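Local coordinates for protein jasmonate-induced oxygenase 2 (Arabidopsis thaliana, PDB 6LSV) that oxidises the defence hormone jasmonate to 12-hydroxyjasmonate, using iron(II), 2-oxoglutarate and molecular oxygen, at residues E196-E201 against F299-K304; I267-Q272 against D330-F335. All blocks are in the same frame, centred on the assembly; numbering follows the deposited sequence.

Contact 1 of 2, residues E196-E201 against F299-K304. With JAA ({(1R,2R)-3-oxo-2-[(2Z)-pent-2-en-1-yl]cyclopentyl}acetic acid), chain D.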
loop_
_atom_site.group_PDB
_atom_site.type_symbol
_atom_site.label_atom_id
_atom_site.label_comp_id
_atom_site.label_asym_id
_atom_site.label_seq_id
_atom_site.Cartn_x
_atom_site.Cartn_y
_atom_site.Cartn_z
ATOM N N GLU A 196 19.472 -2.792 8.200
ATOM C CA GLU A 196 20.378 -3.904 7.948
ATOM C C GLU A 196 19.632 -5.089 7.343
ATOM O O GLU A 196 20.022 -5.617 6.294
ATOM C CB GLU A 196 21.054 -4.300 9.258
ATOM C CG GLU A 196 22.477 -4.795 9.148
ATOM C CD GLU A 196 23.047 -5.160 10.509
ATOM O OE1 GLU A 196 22.901 -6.331 10.920
ATOM O OE2 GLU A 196 23.626 -4.270 11.174
ATOM N N ALA A 197 18.541 -5.510 7.991
ATOM C CA ALA A 197 17.810 -6.693 7.549
ATOM C C ALA A 197 17.230 -6.520 6.153
ATOM O O ALA A 197 17.085 -7.502 5.416
ATOM C CB ALA A 197 16.698 -7.019 8.545
ATOM N N PHE A 198 16.889 -5.289 5.772
ATOM C CA PHE A 198 16.321 -5.024 4.457
ATOM C C PHE A 198 17.353 -5.056 3.340
ATOM O O PHE A 198 16.968 -5.018 2.167
ATOM C CB PHE A 198 15.633 -3.660 4.441
ATOM C CG PHE A 198 14.237 -3.665 4.987
ATOM C CD1 PHE A 198 13.934 -4.325 6.165
ATOM C CD2 PHE A 198 13.229 -2.974 4.331
ATOM C CE1 PHE A 198 12.651 -4.307 6.672
ATOM C CE2 PHE A 198 11.946 -2.952 4.830
ATOM C CZ PHE A 198 11.655 -3.623 6.004
ATOM N N GLY A 199 18.636 -5.109 3.668
ATOM C CA GLY A 199 19.701 -5.036 2.696
ATOM C C GLY A 199 20.465 -3.722 2.641
ATOM O O GLY A 199 20.999 -3.388 1.577
ATOM N N GLY A 200 20.529 -2.971 3.739
ATOM C CA GLY A 200 21.231 -1.700 3.747
ATOM C C GLY A 200 20.610 -0.652 2.847
ATOM O O GLY A 200 19.430 -0.315 2.990
ATOM N N GLU A 201 21.401 -0.125 1.916
ATOM C CA GLU A 201 20.927 0.906 1.006
ATOM C C GLU A 201 20.297 0.346 -0.265
ATOM O O GLU A 201 19.525 1.062 -0.917
ATOM C CB GLU A 201 22.077 1.854 0.633
ATOM C CG GLU A 201 23.110 1.274 -0.308
ATOM C CD GLU A 201 23.656 2.322 -1.259
ATOM O OE1 GLU A 201 24.358 3.241 -0.781
ATOM O OE2 GLU A 201 23.387 2.227 -2.478
ATOM N N PHE A 299 3.200 4.250 -1.363
ATOM C CA PHE A 299 4.634 4.047 -1.511
ATOM C C PHE A 299 5.041 2.831 -0.690
ATOM O O PHE A 299 4.741 2.755 0.507
ATOM C CB PHE A 299 5.393 5.296 -1.061
ATOM C CG PHE A 299 6.888 5.138 -1.038
ATOM C CD1 PHE A 299 7.540 4.749 0.121
ATOM C CD2 PHE A 299 7.642 5.406 -2.169
ATOM C CE1 PHE A 299 8.914 4.610 0.148
ATOM C CE2 PHE A 299 9.016 5.269 -2.150
ATOM C CZ PHE A 299 9.652 4.869 -0.989
ATOM N N PHE A 300 5.709 1.878 -1.335
ATOM C CA PHE A 300 6.113 0.629 -0.699
ATOM C C PHE A 300 7.620 0.643 -0.475
ATOM O O PHE A 300 8.392 0.809 -1.425
ATOM C CB PHE A 300 5.709 -0.577 -1.547
ATOM C CG PHE A 300 4.244 -0.629 -1.878
ATOM C CD1 PHE A 300 3.288 -0.742 -0.879
ATOM C CD2 PHE A 300 3.825 -0.572 -3.196
ATOM C CE1 PHE A 300 1.935 -0.795 -1.193
ATOM C CE2 PHE A 300 2.482 -0.628 -3.513
ATOM C CZ PHE A 300 1.536 -0.740 -2.510
ATOM N N TYR A 301 8.029 0.469 0.779
ATOM C CA TYR A 301 9.434 0.375 1.162
ATOM C C TYR A 301 9.717 -1.082 1.514
ATOM O O TYR A 301 9.231 -1.588 2.531
ATOM C CB TYR A 301 9.736 1.306 2.333
ATOM C CG TYR A 301 11.204 1.526 2.601
ATOM C CD1 TYR A 301 11.960 2.373 1.798
ATOM C CD2 TYR A 301 11.832 0.900 3.668
ATOM C CE1 TYR A 301 13.302 2.588 2.054
ATOM C CE2 TYR A 301 13.173 1.104 3.927
ATOM C CZ TYR A 301 13.903 1.947 3.116
ATOM O OH TYR A 301 15.239 2.150 3.374
ATOM N N ASN A 302 10.502 -1.753 0.677
ATOM C CA ASN A 302 10.575 -3.199 0.772
ATOM C C ASN A 302 12.004 -3.672 1.002
ATOM O O ASN A 302 12.960 -2.989 0.625
ATOM C CB ASN A 302 10.028 -3.844 -0.507
ATOM C CG ASN A 302 8.576 -3.495 -0.757
ATOM O OD1 ASN A 302 7.785 -3.375 0.179
ATOM N ND2 ASN A 302 8.217 -3.322 -2.023
ATOM N N PRO A 303 12.180 -4.834 1.625
ATOM C CA PRO A 303 13.519 -5.424 1.698
ATOM C C PRO A 303 13.976 -5.881 0.325
ATOM O O PRO A 303 13.164 -6.207 -0.544
ATOM C CB PRO A 303 13.335 -6.613 2.649
ATOM C CG PRO A 303 11.888 -6.948 2.568
ATOM C CD PRO A 303 11.167 -5.657 2.310
ATOM N N LYS A 304 15.295 -5.882 0.133
ATOM C CA LYS A 304 15.887 -6.473 -1.063
ATOM C C LYS A 304 15.271 -7.843 -1.338
ATOM O O LYS A 304 15.239 -8.710 -0.461
ATOM C CB LYS A 304 17.402 -6.579 -0.872
ATOM C CG LYS A 304 18.195 -6.869 -2.126
ATOM C CD LYS A 304 19.689 -6.720 -1.872
ATOM C CE LYS A 304 20.505 -7.124 -3.088
ATOM N NZ LYS A 304 20.223 -8.522 -3.508
HETATM O O01 JAA D . -0.178 -3.631 -7.301
HETATM O O02 JAA D . 5.271 -5.640 -4.700
HETATM O O03 JAA D . 4.746 -7.471 -5.747
HETATM C C04 JAA D . 2.474 -5.149 -5.859
HETATM C C05 JAA D . 0.871 -4.883 -5.784
HETATM C C06 JAA D . 2.695 -5.659 -7.307
HETATM C C07 JAA D . 1.555 -5.325 -8.012
HETATM C C08 JAA D . 0.603 -4.467 -6.988
HETATM C C09 JAA D . 0.511 -3.769 -4.707
HETATM C C10 JAA D . 2.904 -6.132 -4.916
HETATM C C11 JAA D . 0.315 -4.409 -3.332
HETATM C C12 JAA D . 4.390 -6.431 -5.133
HETATM C C13 JAA D . -0.737 -4.139 -2.582
HETATM C C14 JAA D . -1.820 -3.172 -3.054
HETATM C C15 JAA D . -3.189 -3.842 -2.938
#
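Phe198 lays one face of its ring against Pro303 where the end of helix 193-197 meets the end of strand 294-302, a strand of the jelly-roll (double-stranded beta-helix) core of this 2-oxoglutarate oxygenase. The helix finishes in a Schellman motif: Gly199 takes a positive phi and its N bonds back to Glu196 O at 3.0 Å. The two side chains cross at a slant. Pro303 CB sits 4.1 Å from the centroid of the Phe198 ring and 21° off its normal, a CH-pi contact displaced toward the rim, while Pro303 CD lies over the same face farther out, 3.8 Å from Phe198 CE2. With chi1 at -83°, the Phe198 CG lies anti to its own carbonyl carbon, which sends the ring back along the strand. There the carbonyl oxygen of Tyr301 meets the ring edge, near its plane, 3.8 Å from Phe198 CE2, and Tyr301 CD2 comes within 4.0 Å of that same Phe198 carbon. The Tyr301 hydroxyl is bonded to Gln195 NE2, a second tie to the helix. Met180 of helix 161-186 and Leu274 of helix 269-274 also pack on the Phe198 side chain, making this a buried junction of helices and strand. Further up the strand, Phe300 belongs to the jasmonate pocket, its CZ 3.9 Å from C09 of the bound hormone. Past Pro303 the backbone runs on alongside the helix end, and Lys304 N donates a nearly straight hydrogen bond to Phe198 O, 2.8 Å long with 170° at the hydrogen.

Contact 2 of 2, residues I267-Q272 against D330-F335. With JAA ({(1R,2R)-3-oxo-2-[(2Z)-pent-2-en-1-yl]cyclopentyl}acetic acid), chain D.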
loop_
_atom_site.group_PDB
_atom_site.type_symbol
_atom_site.label_atom_id
_atom_site.label_comp_id
_atom_site.label_asym_id
_atom_site.label_seq_id
_atom_site.Cartn_x
_atom_site.Cartn_y
_atom_site.Cartn_z
ATOM N N ILE A 267 2.537 -0.757 8.708
ATOM C CA ILE A 267 3.396 -1.921 8.867
ATOM C C ILE A 267 3.015 -2.950 7.811
ATOM O O ILE A 267 1.836 -3.293 7.656
ATOM C CB ILE A 267 3.268 -2.503 10.284
ATOM C CG1 ILE A 267 3.687 -1.472 11.340
ATOM C CG2 ILE A 267 4.078 -3.789 10.412
ATOM C CD1 ILE A 267 5.173 -1.179 11.365
ATOM N N GLY A 268 4.003 -3.429 7.063
ATOM C CA GLY A 268 3.748 -4.441 6.060
ATOM C C GLY A 268 3.988 -5.853 6.574
ATOM O O GLY A 268 4.451 -6.064 7.697
ATOM N N ASP A 269 3.660 -6.822 5.714
ATOM C CA ASP A 269 3.808 -8.229 6.079
ATOM C C ASP A 269 5.255 -8.568 6.416
ATOM O O ASP A 269 5.518 -9.371 7.321
ATOM C CB ASP A 269 3.305 -9.120 4.941
ATOM C CG ASP A 269 1.808 -9.364 5.005
ATOM O OD1 ASP A 269 1.164 -8.904 5.975
ATOM O OD2 ASP A 269 1.276 -10.025 4.085
ATOM N N GLN A 270 6.209 -7.967 5.700
ATOM C CA GLN A 270 7.612 -8.301 5.917
ATOM C C GLN A 270 8.093 -7.863 7.296
ATOM O O GLN A 270 8.912 -8.556 7.912
ATOM C CB GLN A 270 8.475 -7.672 4.823
ATOM C CG GLN A 270 8.203 -8.231 3.436
ATOM C CD GLN A 270 8.175 -9.748 3.418
ATOM O OE1 GLN A 270 9.132 -10.402 3.830
ATOM N NE2 GLN A 270 7.069 -10.315 2.946
ATOM N N ILE A 271 7.598 -6.733 7.802
ATOM C CA ILE A 271 8.027 -6.289 9.123
ATOM C C ILE A 271 7.354 -7.111 10.216
ATOM O O ILE A 271 7.974 -7.395 11.247
ATOM C CB ILE A 271 7.772 -4.781 9.286
ATOM C CG1 ILE A 271 8.740 -3.994 8.401
ATOM C CG2 ILE A 271 7.919 -4.352 10.741
ATOM C CD1 ILE A 271 8.730 -2.502 8.643
ATOM N N GLN A 272 6.100 -7.528 10.011
ATOM C CA GLN A 272 5.475 -8.440 10.966
ATOM C C GLN A 272 6.311 -9.702 11.134
ATOM O O GLN A 272 6.484 -10.201 12.253
ATOM C CB GLN A 272 4.052 -8.794 10.524
ATOM C CG GLN A 272 3.438 -9.960 11.311
ATOM C CD GLN A 272 1.921 -10.059 11.188
ATOM O OE1 GLN A 272 1.233 -9.069 10.944
ATOM N NE2 GLN A 272 1.397 -11.262 11.372
ATOM N N ASP A 330 10.777 -11.972 -3.039
ATOM C CA ASP A 330 10.450 -12.393 -4.397
ATOM C C ASP A 330 9.464 -13.553 -4.389
ATOM O O ASP A 330 8.524 -13.585 -5.193
ATOM C CB ASP A 330 11.723 -12.783 -5.141
ATOM C CG ASP A 330 12.339 -11.621 -5.878
ATOM O OD1 ASP A 330 11.597 -10.664 -6.190
ATOM O OD2 ASP A 330 13.558 -11.667 -6.150
ATOM N N GLN A 331 9.664 -14.520 -3.490
ATOM C CA GLN A 331 8.720 -15.625 -3.372
ATOM C C GLN A 331 7.409 -15.159 -2.759
ATOM O O GLN A 331 6.329 -15.574 -3.195
ATOM C CB GLN A 331 9.320 -16.746 -2.524
ATOM C CG GLN A 331 10.272 -17.665 -3.256
ATOM C CD GLN A 331 11.441 -18.088 -2.385
ATOM O OE1 GLN A 331 11.265 -18.441 -1.218
ATOM N NE2 GLN A 331 12.641 -18.063 -2.951
ATOM N N TYR A 332 7.486 -14.297 -1.744
ATOM C CA TYR A 332 6.296 -13.917 -0.991
ATOM C C TYR A 332 5.325 -13.115 -1.848
ATOM O O TYR A 332 4.116 -13.373 -1.840
ATOM C CB TYR A 332 6.700 -13.119 0.248
ATOM C CG TYR A 332 5.574 -12.901 1.230
ATOM C CD1 TYR A 332 4.652 -11.877 1.046
ATOM C CD2 TYR A 332 5.433 -13.719 2.342
ATOM C CE1 TYR A 332 3.623 -11.678 1.941
ATOM C CE2 TYR A 332 4.408 -13.524 3.244
ATOM C CZ TYR A 332 3.506 -12.502 3.038
ATOM O OH TYR A 332 2.483 -12.305 3.930
ATOM N N ARG A 333 5.834 -12.131 -2.589
ATOM C CA ARG A 333 4.957 -11.223 -3.321
ATOM C C ARG A 333 4.132 -11.927 -4.391
ATOM O O ARG A 333 3.158 -11.344 -4.880
ATOM C CB ARG A 333 5.781 -10.099 -3.947
ATOM C CG ARG A 333 6.575 -10.539 -5.158
ATOM C CD ARG A 333 7.769 -9.647 -5.369
ATOM N NE ARG A 333 7.406 -8.239 -5.273
ATOM C CZ ARG A 333 8.274 -7.245 -5.405
ATOM N NH1 ARG A 333 9.551 -7.516 -5.635
ATOM N NH2 ARG A 333 7.867 -5.985 -5.305
ATOM N N LEU A 334 4.478 -13.159 -4.759
ATOM C CA LEU A 334 3.688 -13.869 -5.758
ATOM C C LEU A 334 2.320 -14.291 -5.233
ATOM O O LEU A 334 1.412 -14.527 -6.038
ATOM C CB LEU A 334 4.457 -15.087 -6.270
ATOM C CG LEU A 334 5.626 -14.711 -7.183
ATOM C CD1 LEU A 334 6.503 -15.916 -7.491
ATOM C CD2 LEU A 334 5.106 -14.071 -8.458
ATOM N N PHE A 335 2.147 -14.378 -3.911
ATOM C CA PHE A 335 0.848 -14.748 -3.355
ATOM C C PHE A 335 -0.228 -13.741 -3.748
ATOM O O PHE A 335 -1.273 -14.115 -4.292
ATOM C CB PHE A 335 0.943 -14.873 -1.834
ATOM C CG PHE A 335 1.741 -16.060 -1.373
ATOM C CD1 PHE A 335 1.560 -17.302 -1.960
ATOM C CD2 PHE A 335 2.674 -15.933 -0.351
ATOM C CE1 PHE A 335 2.295 -18.397 -1.542
ATOM C CE2 PHE A 335 3.413 -17.026 0.074
ATOM C CZ PHE A 335 3.222 -18.261 -0.524
HETATM O O01 JAA D . -0.178 -3.631 -7.301
HETATM O O02 JAA D . 5.271 -5.640 -4.700
HETATM O O03 JAA D . 4.746 -7.471 -5.747
HETATM C C04 JAA D . 2.474 -5.149 -5.859
HETATM C C05 JAA D . 0.871 -4.883 -5.784
HETATM C C06 JAA D . 2.695 -5.659 -7.307
HETATM C C07 JAA D . 1.555 -5.325 -8.012
HETATM C C08 JAA D . 0.603 -4.467 -6.988
HETATM C C09 JAA D . 0.511 -3.769 -4.707
HETATM C C10 JAA D . 2.904 -6.132 -4.916
HETATM C C11 JAA D . 0.315 -4.409 -3.332
HETATM C C12 JAA D . 4.390 -6.431 -5.133
HETATM C C13 JAA D . -0.737 -4.139 -2.582
HETATM C C14 JAA D . -1.820 -3.172 -3.054
HETATM C C15 JAA D . -3.189 -3.842 -2.938
#
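Tyr332 reaches over to Gln270 and Asp269, and its side chain can be followed outward from the helix 329-332. Tyr332 CB comes first, 3.9 Å from Gln270 NE2. With chi1 at -169°, CG lies anti to the backbone N, and from there the ring runs toward helix 269-274. The amide nitrogen Gln270 NE2 lies over one face, 3.4 Å from Tyr332 CG and shifted toward the rim; the amide stands steeply to the ring, their planes 75° apart, and its NE2 is bonded to Pro230 O. Gly268 is the N-cap of this helix, which leaves the jelly-roll strand 263-267; the Tyr332 ring meets the first turn of the helix. Tyr332 CE1 passes 3.6 Å from Asp269 OD2, close to the ring edge. At the tip, Tyr332 OH donates to Asp269 OD2 at 2.6 Å, arriving from well above the carboxylate plane. The other oxygen, OD1, is held by Ser228 and Ser281, so both carboxylate oxygens of the buried Asp269 have partners. Next along the chain, Arg333 grips the jasmonate carboxylate with two bonds: NE to O03 at 2.8 Å, and NH2 to O02 at 2.7 Å, the latter nearly straight at 172°.

From the N terminus, the segments come in the order 196-201, 267-272, 299-304, 330-335, so the two contacts cross instead of nesting. Contact 1 closes a loop of 97 residues rich in core strands, joining the end of helix 193-197 to strand 294-302. Contact 2 starts within that loop, on helix 269-274, and closes 57 residues later on helices 329-332 and 334-339, near the C terminus. The two meet directly: Phe198 CZ packs on Ile271 CG1 at 3.8 Å, and Pro303 CG on Gln270 CG at 4.0 Å. Each contact has a segment that also reaches the bound jasmonate: 299-304 beside its pentenyl chain, 330-335 at its carboxylate.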